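Long-range contacts in sugar phosphate isomerase/epimerase (Parabacteroides distasonis, PDB 3OBE), which probably acts as an isomerase or epimerase on sugar phosphates and has a xylose isomerase-like TIM barrel fold: residues Gly57-Asp61 / Phe115-Ala119; Phe240-Lys246 / Ile271-Glu277; Asp247-Ile251 / Arg285-Gly290. The contacts are given in a common frame with arbitrary orientation. Numbering follows the deposited sequence.

How the contacts relate
Contact 2 lies in the core, while contacts 1 and 3 sit further out, each joining a loop that follows a barrel strand to the helix that follows the next strand. Contact 2 is built from backbone hydrogen bonds between parallel neighbouring strands. The outer two rely on a single aromatic residue of the loop, Tyr58 in contact 1 and Trp249 in contact 3; a water completes the first, an indole hydrogen bond and a CH-pi contact the second. Contacts 2 and 3 share a strand-loop connection and touch where Ile251 CD1 comes within 3.4 Å of Ile245 O. Contact 1 stands apart, its centre about 23 Å from that of contact 2.

Contact 1 (Gly57-Asp61 / Phe115-Ala119)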
loop_
_atom_site.group_PDB
_atom_site.type_symbol
_atom_site.label_atom_id
_atom_site.label_comp_id
_atom_site.label_asym_id
_atom_site.label_seq_id
_atom_site.Cartn_x
_atom_site.Cartn_y
_atom_site.Cartn_z
ATOM N N GLY A 57 -0.174 -8.876 -7.934
ATOM C CA GLY A 57 -0.069 -9.985 -8.878
ATOM C C GLY A 57 -0.151 -9.599 -10.347
ATOM O O GLY A 57 -0.209 -10.461 -11.216
ATOM N N TYR A 58 -0.232 -8.315 -10.628
ATOM C CA TYR A 58 -0.315 -7.835 -12.006
ATOM C C TYR A 58 0.826 -8.402 -12.819
ATOM O O TYR A 58 1.942 -8.389 -12.372
ATOM C CB TYR A 58 -0.203 -6.308 -12.029
ATOM C CG TYR A 58 -0.121 -5.728 -13.438
ATOM C CD1 TYR A 58 -1.230 -5.681 -14.268
ATOM C CD2 TYR A 58 1.087 -5.261 -13.959
ATOM C CE1 TYR A 58 -1.152 -5.159 -15.537
ATOM C CE2 TYR A 58 1.169 -4.714 -15.227
ATOM C CZ TYR A 58 0.060 -4.660 -16.008
ATOM O OH TYR A 58 0.108 -4.143 -17.290
ATOM N N ARG A 59 0.543 -8.894 -14.019
ATOM C CA ARG A 59 1.613 -9.429 -14.889
ATOM C C ARG A 59 1.674 -8.565 -16.125
ATOM O O ARG A 59 0.678 -8.440 -16.820
ATOM C CB ARG A 59 1.309 -10.879 -15.315
ATOM C CG ARG A 59 1.306 -11.888 -14.179
ATOM C CD ARG A 59 2.721 -12.287 -13.762
ATOM N N GLU A 60 2.826 -7.955 -16.395
ATOM C CA GLU A 60 2.918 -6.995 -17.477
ATOM C C GLU A 60 2.857 -7.632 -18.860
ATOM O O GLU A 60 2.524 -6.962 -19.813
ATOM C CB GLU A 60 4.170 -6.112 -17.335
ATOM C CG GLU A 60 5.446 -6.803 -17.671
ATOM C CD GLU A 60 6.632 -6.074 -17.090
ATOM O OE1 GLU A 60 6.761 -6.011 -15.854
ATOM O OE2 GLU A 60 7.403 -5.523 -17.880
ATOM N N ASP A 61 3.148 -8.919 -18.996
ATOM C CA ASP A 61 3.117 -9.528 -20.348
ATOM C C ASP A 61 1.676 -9.764 -20.787
ATOM O O ASP A 61 1.329 -9.441 -21.930
ATOM C CB ASP A 61 3.951 -10.820 -20.445
ATOM C CG ASP A 61 3.546 -11.882 -19.448
ATOM O OD1 ASP A 61 3.101 -11.575 -18.314
ATOM O OD2 ASP A 61 3.691 -13.073 -19.805
ATOM N N PHE A 115 5.612 0.369 -19.305
ATOM C CA PHE A 115 5.065 -0.454 -18.241
ATOM C C PHE A 115 3.886 0.261 -17.607
ATOM O O PHE A 115 2.802 -0.320 -17.430
ATOM C CB PHE A 115 6.106 -0.741 -17.150
ATOM C CG PHE A 115 5.530 -1.421 -15.944
ATOM C CD1 PHE A 115 5.419 -2.804 -15.901
ATOM C CD2 PHE A 115 5.051 -0.677 -14.855
ATOM C CE1 PHE A 115 4.838 -3.442 -14.805
ATOM C CE2 PHE A 115 4.483 -1.288 -13.760
ATOM C CZ PHE A 115 4.349 -2.685 -13.729
ATOM N N TRP A 116 4.118 1.505 -17.198
ATOM C CA TRP A 116 3.082 2.227 -16.437
ATOM C C TRP A 116 1.869 2.583 -17.291
ATOM O O TRP A 116 0.753 2.605 -16.788
ATOM C CB TRP A 116 3.678 3.437 -15.720
ATOM C CG TRP A 116 4.534 3.030 -14.554
ATOM C CD1 TRP A 116 5.881 3.133 -14.439
ATOM C CD2 TRP A 116 4.092 2.367 -13.359
ATOM N NE1 TRP A 116 6.319 2.598 -13.262
ATOM C CE2 TRP A 116 5.241 2.121 -12.568
ATOM C CE3 TRP A 116 2.850 1.976 -12.865
ATOM C CZ2 TRP A 116 5.162 1.513 -11.318
ATOM C CZ3 TRP A 116 2.777 1.346 -11.670
ATOM C CH2 TRP A 116 3.943 1.093 -10.896
ATOM N N LYS A 117 2.088 2.868 -18.583
ATOM C CA LYS A 117 0.966 3.172 -19.489
ATOM C C LYS A 117 0.055 1.939 -19.610
ATOM O O LYS A 117 -1.182 2.016 -19.463
ATOM C CB LYS A 117 1.458 3.646 -20.858
ATOM C CG LYS A 117 2.005 5.018 -20.894
ATOM C CD LYS A 117 2.619 5.298 -22.270
ATOM C CE LYS A 117 3.120 6.734 -22.399
ATOM N NZ LYS A 117 3.437 7.042 -23.828
ATOM N N LYS A 118 0.643 0.785 -19.882
ATOM C CA LYS A 118 -0.172 -0.401 -20.044
ATOM C C LYS A 118 -0.865 -0.777 -18.752
ATOM O O LYS A 118 -2.090 -1.105 -18.734
ATOM C CB LYS A 118 0.677 -1.570 -20.575
ATOM C CG LYS A 118 -0.084 -2.856 -20.634
ATOM C CD LYS A 118 0.703 -3.962 -21.352
ATOM C CE LYS A 118 -0.139 -5.230 -21.513
ATOM N NZ LYS A 118 -1.383 -4.967 -22.280
ATOM N N ALA A 119 -0.114 -0.698 -17.647
ATOM C CA ALA A 119 -0.679 -1.024 -16.352
ATOM C C ALA A 119 -1.845 -0.093 -16.020
ATOM O O ALA A 119 -2.832 -0.557 -15.464
ATOM C CB ALA A 119 0.368 -0.975 -15.237
HETATM O O HOH W 1 2.506 -3.081 -17.920
#
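Residues 57-61 run as an irregular loop past one side of the helical turn 115-119, and the closest pair of CA atoms, Glu60 CA and Phe115 CA, is 6.9 Å apart. Gly57 opens the loop with a positive phi of 101°, a conformation in which a CB would jam against the preceding carbonyl, so glycine suits the place. The gap between the backbones is spanned mainly by Tyr58, whose CB points at the helix. Its CE2 lies 3.9 Å from Phe115 CE1, the two ring planes being nearly perpendicular, and its CZ rests 3.8 Å from Ala119 CB. A small residue at 119 lets the phenol come close: Tyr58 OH is 3.4 Å from Ala119 CA. In the TIM barrel this joins the loop after strand 52-55 to helix 109-126, which follows the next strand, 91-95. Water 1 closes the polar side, 2.7 Å from Tyr58 OH and donating to Phe115 O at 2.8 Å. That carbonyl also accepts the helical bond from Ala119 N at 2.9 Å. Glu60 OE1 lies 3.4 Å from Phe115 CE1, while its hydrogen bond comes from Ser100 N. Lys118 lays its long aliphatic chain along the outer side, with CG 3.6 Å from Tyr58 OH and CE 3.6 Å from Glu60 O, while its charged end can stay at the surface.

Contact 2 (Phe240-Lys246 / Ile271-Glu277); sequences FKLLHIK and ILGYYVE. With EOH (ethanol), chain D.
Two neighbouring parallel strands of a TIM barrel, 240-245 and 273-276, pair here as the ends of a right-handed beta-alpha-beta crossover through helix 259-269. Their axes approach to 4.5 Å and diverge by 24°. The register sets Leu243 beside Tyr274 (CA-CA 4.6 Å), His244 beside Tyr275 (5.0 Å) and Ile245 beside Val276 (4.6 Å). Leu243 and Ile245 face the partner strand with both N and O: Leu243 N to Gly273 O 3.2 Å, Tyr275 N to Leu243 O 2.9 Å, Ile245 N to Tyr275 O 2.8 Å and Glu277 N to Ile245 O 3.0 Å. Before them, Lys241 turns to phi/psi -95/-19° and its O accepts from Leu272 N at 2.7 Å. Side chains alternate, Tyr274 (chi1 p) and Tyr275 (chi1 m) turning to opposite faces. Leu243, Ile245, Tyr274 and Val276 face the helices; Ile245 (m, m) fits CG1 against Tyr274 CD1 at 3.7 Å, and Leu243 CD1 meets Ile271 CD1 at 4.2 Å. Leu242, His244 and Tyr275 face the barrel interior, where Leu242 (m, t) fills the space beside Tyr275, CD2 to CE2 4.1 Å. The interior surface turns polar along the strands, with Tyr275 OH bound to Ser93 and His244 NE2 to Glu54. Gly273 is nearly fully extended; an ethanol, probably from the crystallisation liquor, occupies the hollow beside it, its O accepting from Tyr274 N at 3.0 Å. Glu277 (chi1 t) reaches back to the imidazole, OE1 lying near the ring plane 3.0 Å from His244 CE1.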
loop_
_atom_site.group_PDB
_atom_site.type_symbol
_atom_site.label_atom_id
_atom_site.label_comp_id
_atom_site.label_asym_id
_atom_site.label_seq_id
_atom_site.Cartn_x
_atom_site.Cartn_y
_atom_site.Cartn_z
ATOM N N PHE A 240 1.723 11.689 2.422
ATOM C CA PHE A 240 1.300 10.387 2.885
ATOM C C PHE A 240 -0.200 10.290 2.780
ATOM O O PHE A 240 -0.917 10.691 3.700
ATOM C CB PHE A 240 1.831 10.197 4.312
ATOM C CG PHE A 240 3.304 10.051 4.372
ATOM C CD1 PHE A 240 3.919 9.014 3.694
ATOM C CD2 PHE A 240 4.116 10.933 5.087
ATOM C CE1 PHE A 240 5.302 8.853 3.732
ATOM C CE2 PHE A 240 5.479 10.764 5.091
ATOM C CZ PHE A 240 6.057 9.731 4.447
ATOM N N LYS A 241 -0.688 9.796 1.641
ATOM C CA LYS A 241 -2.117 9.778 1.362
ATOM C C LYS A 241 -2.785 8.438 1.736
ATOM O O LYS A 241 -4.008 8.388 1.885
ATOM C CB LYS A 241 -2.411 10.117 -0.122
ATOM C CG LYS A 241 -2.083 11.583 -0.504
ATOM C CD LYS A 241 -2.593 11.934 -1.904
ATOM C CE LYS A 241 -2.301 13.380 -2.317
ATOM N NZ LYS A 241 -2.569 13.608 -3.757
ATOM N N LEU A 242 -1.983 7.392 1.867
ATOM C CA LEU A 242 -2.424 6.079 2.338
ATOM C C LEU A 242 -1.507 5.632 3.469
ATOM O O LEU A 242 -0.319 6.009 3.552
ATOM C CB LEU A 242 -2.372 5.035 1.211
ATOM C CG LEU A 242 -3.198 5.237 -0.035
ATOM C CD1 LEU A 242 -2.813 4.194 -1.097
ATOM C CD2 LEU A 242 -4.686 5.212 0.290
ATOM N N LEU A 243 -2.025 4.760 4.336
ATOM C CA LEU A 243 -1.181 3.992 5.214
ATOM C C LEU A 243 -1.320 2.516 4.896
ATOM O O LEU A 243 -2.404 2.055 4.474
ATOM C CB LEU A 243 -1.566 4.154 6.680
ATOM C CG LEU A 243 -1.632 5.588 7.249
ATOM C CD1 LEU A 243 -2.131 5.633 8.726
ATOM C CD2 LEU A 243 -0.280 6.301 7.061
ATOM N N HIS A 244 -0.254 1.782 5.200
ATOM C CA HIS A 244 -0.387 0.375 5.543
ATOM C C HIS A 244 -0.415 0.256 7.054
ATOM O O HIS A 244 0.451 0.832 7.749
ATOM C CB HIS A 244 0.731 -0.472 4.982
ATOM C CG HIS A 244 0.335 -1.190 3.740
ATOM N ND1 HIS A 244 0.809 -2.437 3.401
ATOM C CD2 HIS A 244 -0.481 -0.809 2.727
ATOM C CE1 HIS A 244 0.294 -2.811 2.245
ATOM N NE2 HIS A 244 -0.477 -1.834 1.793
ATOM N N ILE A 245 -1.427 -0.454 7.547
ATOM C CA ILE A 245 -1.592 -0.732 8.960
ATOM C C ILE A 245 -1.165 -2.177 9.174
ATOM O O ILE A 245 -1.803 -3.125 8.667
ATOM C CB ILE A 245 -3.051 -0.461 9.443
ATOM C CG1 ILE A 245 -3.365 1.047 9.338
ATOM C CG2 ILE A 245 -3.307 -1.023 10.864
ATOM C CD1 ILE A 245 -2.513 1.939 10.327
ATOM N N LYS A 246 -0.039 -2.311 9.873
ATOM C CA LYS A 246 0.647 -3.559 10.087
ATOM C C LYS A 246 1.206 -3.566 11.507
ATOM O O LYS A 246 1.502 -2.509 12.080
ATOM C CB LYS A 246 1.770 -3.765 9.054
ATOM C CG LYS A 246 2.441 -5.164 9.232
ATOM C CD LYS A 246 3.465 -5.457 8.230
ATOM C CE LYS A 246 4.050 -6.828 8.460
ATOM N NZ LYS A 246 4.453 -7.102 9.885
ATOM N N ILE A 271 -5.506 11.602 5.480
ATOM C CA ILE A 271 -5.245 10.410 4.655
ATOM C C ILE A 271 -6.524 10.009 3.933
ATOM O O ILE A 271 -7.629 10.228 4.449
ATOM C CB ILE A 271 -4.694 9.189 5.470
ATOM C CG1 ILE A 271 -5.749 8.680 6.461
ATOM C CG2 ILE A 271 -3.347 9.540 6.155
ATOM C CD1 ILE A 271 -5.537 7.198 6.906
ATOM N N LEU A 272 -6.371 9.424 2.755
ATOM C CA LEU A 272 -7.490 8.955 1.967
ATOM C C LEU A 272 -8.019 7.574 2.385
ATOM O O LEU A 272 -9.212 7.243 2.199
ATOM C CB LEU A 272 -7.104 8.920 0.500
ATOM C CG LEU A 272 -6.707 10.288 -0.081
ATOM C CD1 LEU A 272 -6.245 10.121 -1.549
ATOM C CD2 LEU A 272 -7.786 11.397 0.068
ATOM N N GLY A 273 -7.150 6.800 2.984
ATOM C CA GLY A 273 -7.513 5.482 3.463
ATOM C C GLY A 273 -6.307 4.686 3.864
ATOM O O GLY A 273 -5.149 5.181 3.879
ATOM N N TYR A 274 -6.587 3.455 4.269
ATOM C CA TYR A 274 -5.553 2.554 4.698
ATOM C C TYR A 274 -5.841 1.091 4.384
ATOM O O TYR A 274 -7.003 0.672 4.246
ATOM C CB TYR A 274 -5.304 2.697 6.202
ATOM C CG TYR A 274 -6.447 2.196 7.070
ATOM C CD1 TYR A 274 -6.520 0.881 7.486
ATOM C CD2 TYR A 274 -7.453 3.073 7.485
ATOM C CE1 TYR A 274 -7.565 0.439 8.284
ATOM C CE2 TYR A 274 -8.523 2.617 8.238
ATOM C CZ TYR A 274 -8.554 1.326 8.651
ATOM O OH TYR A 274 -9.612 0.944 9.456
ATOM N N TYR A 275 -4.777 0.322 4.283
ATOM C CA TYR A 275 -4.885 -1.105 4.079
ATOM C C TYR A 275 -4.112 -1.836 5.146
ATOM O O TYR A 275 -2.928 -1.544 5.406
ATOM C CB TYR A 275 -4.372 -1.501 2.686
ATOM C CG TYR A 275 -5.126 -0.771 1.622
ATOM C CD1 TYR A 275 -6.315 -1.264 1.109
ATOM C CD2 TYR A 275 -4.648 0.447 1.116
ATOM C CE1 TYR A 275 -7.035 -0.543 0.125
ATOM C CE2 TYR A 275 -5.361 1.171 0.190
ATOM C CZ TYR A 275 -6.539 0.662 -0.326
ATOM O OH TYR A 275 -7.242 1.408 -1.257
ATOM N N VAL A 276 -4.805 -2.801 5.762
ATOM C CA VAL A 276 -4.200 -3.746 6.673
ATOM C C VAL A 276 -3.342 -4.774 5.932
ATOM O O VAL A 276 -3.735 -5.281 4.865
ATOM C CB VAL A 276 -5.319 -4.484 7.473
ATOM C CG1 VAL A 276 -4.770 -5.600 8.316
ATOM C CG2 VAL A 276 -6.111 -3.478 8.344
ATOM N N GLU A 277 -2.212 -5.123 6.523
ATOM C CA GLU A 277 -1.425 -6.253 6.050
ATOM C C GLU A 277 -0.919 -7.066 7.220
ATOM O O GLU A 277 -0.533 -6.509 8.251
ATOM C CB GLU A 277 -0.261 -5.818 5.175
ATOM C CG GLU A 277 0.480 -7.042 4.552
ATOM C CD GLU A 277 1.285 -6.753 3.297
ATOM O OE1 GLU A 277 1.290 -5.605 2.823
ATOM O OE2 GLU A 277 1.893 -7.730 2.796
HETATM C C1 EOH D . -10.000 2.129 2.918
HETATM C C2 EOH D . -9.099 2.111 1.690
HETATM O O EOH D . -9.497 2.759 4.092
#

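Contact 3 (Asp247-Ile251 / Arg285-Gly290)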
loop_
_atom_site.group_PDB
_atom_site.type_symbol
_atom_site.label_atom_id
_atom_site.label_comp_id
_atom_site.label_asym_id
_atom_site.label_seq_id
_atom_site.Cartn_x
_atom_site.Cartn_y
_atom_site.Cartn_z
ATOM N N ASP A 247 1.282 -4.748 12.093
ATOM C CA ASP A 247 1.808 -4.935 13.444
ATOM C C ASP A 247 2.627 -6.222 13.393
ATOM O O ASP A 247 2.905 -6.722 12.308
ATOM C CB ASP A 247 0.628 -5.000 14.414
ATOM C CG ASP A 247 0.977 -4.628 15.839
ATOM O OD1 ASP A 247 2.133 -4.860 16.256
ATOM O OD2 ASP A 247 0.035 -4.157 16.585
ATOM N N ARG A 248 3.003 -6.796 14.535
ATOM C CA ARG A 248 3.712 -8.080 14.516
ATOM C C ARG A 248 2.842 -9.124 13.796
ATOM O O ARG A 248 3.296 -9.844 12.915
ATOM C CB ARG A 248 3.990 -8.519 15.916
ATOM C CG ARG A 248 4.861 -7.519 16.681
ATOM C CD ARG A 248 6.259 -7.418 16.021
ATOM N NE ARG A 248 7.128 -8.496 16.459
ATOM C CZ ARG A 248 8.368 -8.679 16.015
ATOM N NH1 ARG A 248 8.875 -7.881 15.090
ATOM N NH2 ARG A 248 9.094 -9.676 16.471
ATOM N N TRP A 249 1.585 -9.161 14.189
ATOM C CA TRP A 249 0.594 -10.030 13.506
ATOM C C TRP A 249 -0.761 -9.330 13.608
ATOM O O TRP A 249 -1.060 -8.401 12.843
ATOM C CB TRP A 249 0.654 -11.457 14.041
ATOM C CG TRP A 249 0.024 -12.427 13.038
ATOM C CD1 TRP A 249 0.438 -12.641 11.743
ATOM C CD2 TRP A 249 -1.094 -13.296 13.252
ATOM N NE1 TRP A 249 -0.375 -13.569 11.130
ATOM C CE2 TRP A 249 -1.321 -13.989 12.032
ATOM C CE3 TRP A 249 -1.936 -13.571 14.351
ATOM C CZ2 TRP A 249 -2.355 -14.911 11.889
ATOM C CZ3 TRP A 249 -2.932 -14.497 14.209
ATOM C CH2 TRP A 249 -3.148 -15.146 12.976
ATOM N N ILE A 250 -1.566 -9.695 14.582
ATOM C CA ILE A 250 -2.873 -9.052 14.731
ATOM C C ILE A 250 -2.706 -7.582 15.080
ATOM O O ILE A 250 -1.933 -7.219 15.962
ATOM C CB ILE A 250 -3.732 -9.716 15.773
ATOM C CG1 ILE A 250 -4.232 -11.065 15.285
ATOM C CG2 ILE A 250 -5.011 -8.868 16.119
ATOM C CD1 ILE A 250 -4.664 -12.004 16.448
ATOM N N ILE A 251 -3.410 -6.728 14.347
ATOM C CA ILE A 251 -3.318 -5.300 14.593
ATOM C C ILE A 251 -3.732 -4.959 16.017
ATOM O O ILE A 251 -4.837 -5.331 16.491
ATOM C CB ILE A 251 -4.144 -4.480 13.581
ATOM C CG1 ILE A 251 -3.767 -4.829 12.144
ATOM C CG2 ILE A 251 -4.077 -2.980 13.880
ATOM C CD1 ILE A 251 -2.275 -4.601 11.733
ATOM N N ARG A 285 -1.539 -20.475 13.196
ATOM C CA ARG A 285 -2.901 -19.997 12.998
ATOM C C ARG A 285 -3.117 -19.636 11.525
ATOM O O ARG A 285 -2.172 -19.497 10.737
ATOM C CB ARG A 285 -3.168 -18.795 13.888
ATOM C CG ARG A 285 -3.040 -19.103 15.404
ATOM C CD ARG A 285 -3.063 -17.806 16.165
ATOM N NE ARG A 285 -1.796 -17.089 16.017
ATOM C CZ ARG A 285 -1.419 -16.059 16.767
ATOM N NH1 ARG A 285 -2.248 -15.560 17.662
ATOM N NH2 ARG A 285 -0.239 -15.503 16.575
ATOM N N THR A 286 -4.375 -19.452 11.163
ATOM C CA THR A 286 -4.694 -19.033 9.803
ATOM C C THR A 286 -4.517 -17.535 9.630
ATOM O O THR A 286 -4.733 -16.742 10.552
ATOM C CB THR A 286 -6.148 -19.413 9.404
ATOM O OG1 THR A 286 -7.098 -18.703 10.219
ATOM C CG2 THR A 286 -6.391 -20.884 9.526
ATOM N N GLN A 287 -4.204 -17.124 8.399
ATOM C CA GLN A 287 -4.229 -15.703 8.077
ATOM C C GLN A 287 -5.616 -15.129 8.232
ATOM O O GLN A 287 -5.742 -13.986 8.697
ATOM C CB GLN A 287 -3.674 -15.459 6.673
ATOM C CG GLN A 287 -2.184 -15.821 6.555
ATOM C CD GLN A 287 -1.336 -15.012 7.504
ATOM O OE1 GLN A 287 -0.950 -15.497 8.562
ATOM N NE2 GLN A 287 -1.040 -13.778 7.141
ATOM N N PHE A 288 -6.651 -15.898 7.890
ATOM C CA PHE A 288 -8.031 -15.372 8.085
ATOM C C PHE A 288 -8.268 -14.959 9.512
ATOM O O PHE A 288 -8.863 -13.920 9.752
ATOM C CB PHE A 288 -9.115 -16.323 7.617
ATOM C CG PHE A 288 -9.683 -15.944 6.296
ATOM C CD1 PHE A 288 -10.475 -14.822 6.177
ATOM C CD2 PHE A 288 -9.403 -16.682 5.167
ATOM C CE1 PHE A 288 -11.004 -14.466 4.956
ATOM C CE2 PHE A 288 -9.923 -16.304 3.927
ATOM C CZ PHE A 288 -10.729 -15.196 3.852
ATOM N N GLU A 289 -7.837 -15.777 10.464
ATOM C CA GLU A 289 -7.996 -15.419 11.870
ATOM C C GLU A 289 -7.377 -14.096 12.200
ATOM O O GLU A 289 -8.002 -13.247 12.820
ATOM C CB GLU A 289 -7.450 -16.504 12.789
ATOM C CG GLU A 289 -7.671 -16.104 14.271
ATOM C CD GLU A 289 -7.086 -17.046 15.273
ATOM O OE1 GLU A 289 -6.573 -18.115 14.878
ATOM O OE2 GLU A 289 -7.102 -16.647 16.484
ATOM N N GLY A 290 -6.141 -13.905 11.771
ATOM C CA GLY A 290 -5.401 -12.659 12.069
ATOM C C GLY A 290 -6.044 -11.459 11.411
ATOM O O GLY A 290 -6.188 -10.407 12.031
#
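An indole wedged against the start of a helix makes this contact, which lies at the C-terminal end of the barrel strands, the contact's centre about 18 Å from the centre of the chain. Trp249 points at residues 285-290 and is gripped on both sides of its ring plane. Over one face Gly290 CA sits 3.8 Å from the centroid of the six-membered ring, a CH-pi contact that suits glycine, because a CB there would clash with Trp249 CZ2. On the opposite side the guanidinium of Arg285 turns its own face to the indole, with CZ 3.4 Å from Trp249 CZ3; its charge is paired with Asp281. At the indole edge Trp249 NE1 donates to Gln287 OE1 at 3.3 Å, and Thr286 O lies near the ring plane, 3.3 Å from Trp249 CZ2. Gln287 is itself tethered through NE2 to Ser29 O and Glu279 O. In the TIM barrel these segments are the loop after strand 240-245 and the beginning of helix 287-300, which follows the adjacent strand 273-276. Thr286 is the N-cap of that helix, its OG1 accepting from Glu289 N at 3.0 Å. Beside the tryptophan, Ile250 adds an apolar touch, CG1 to Gly290 CA at 3.8 Å.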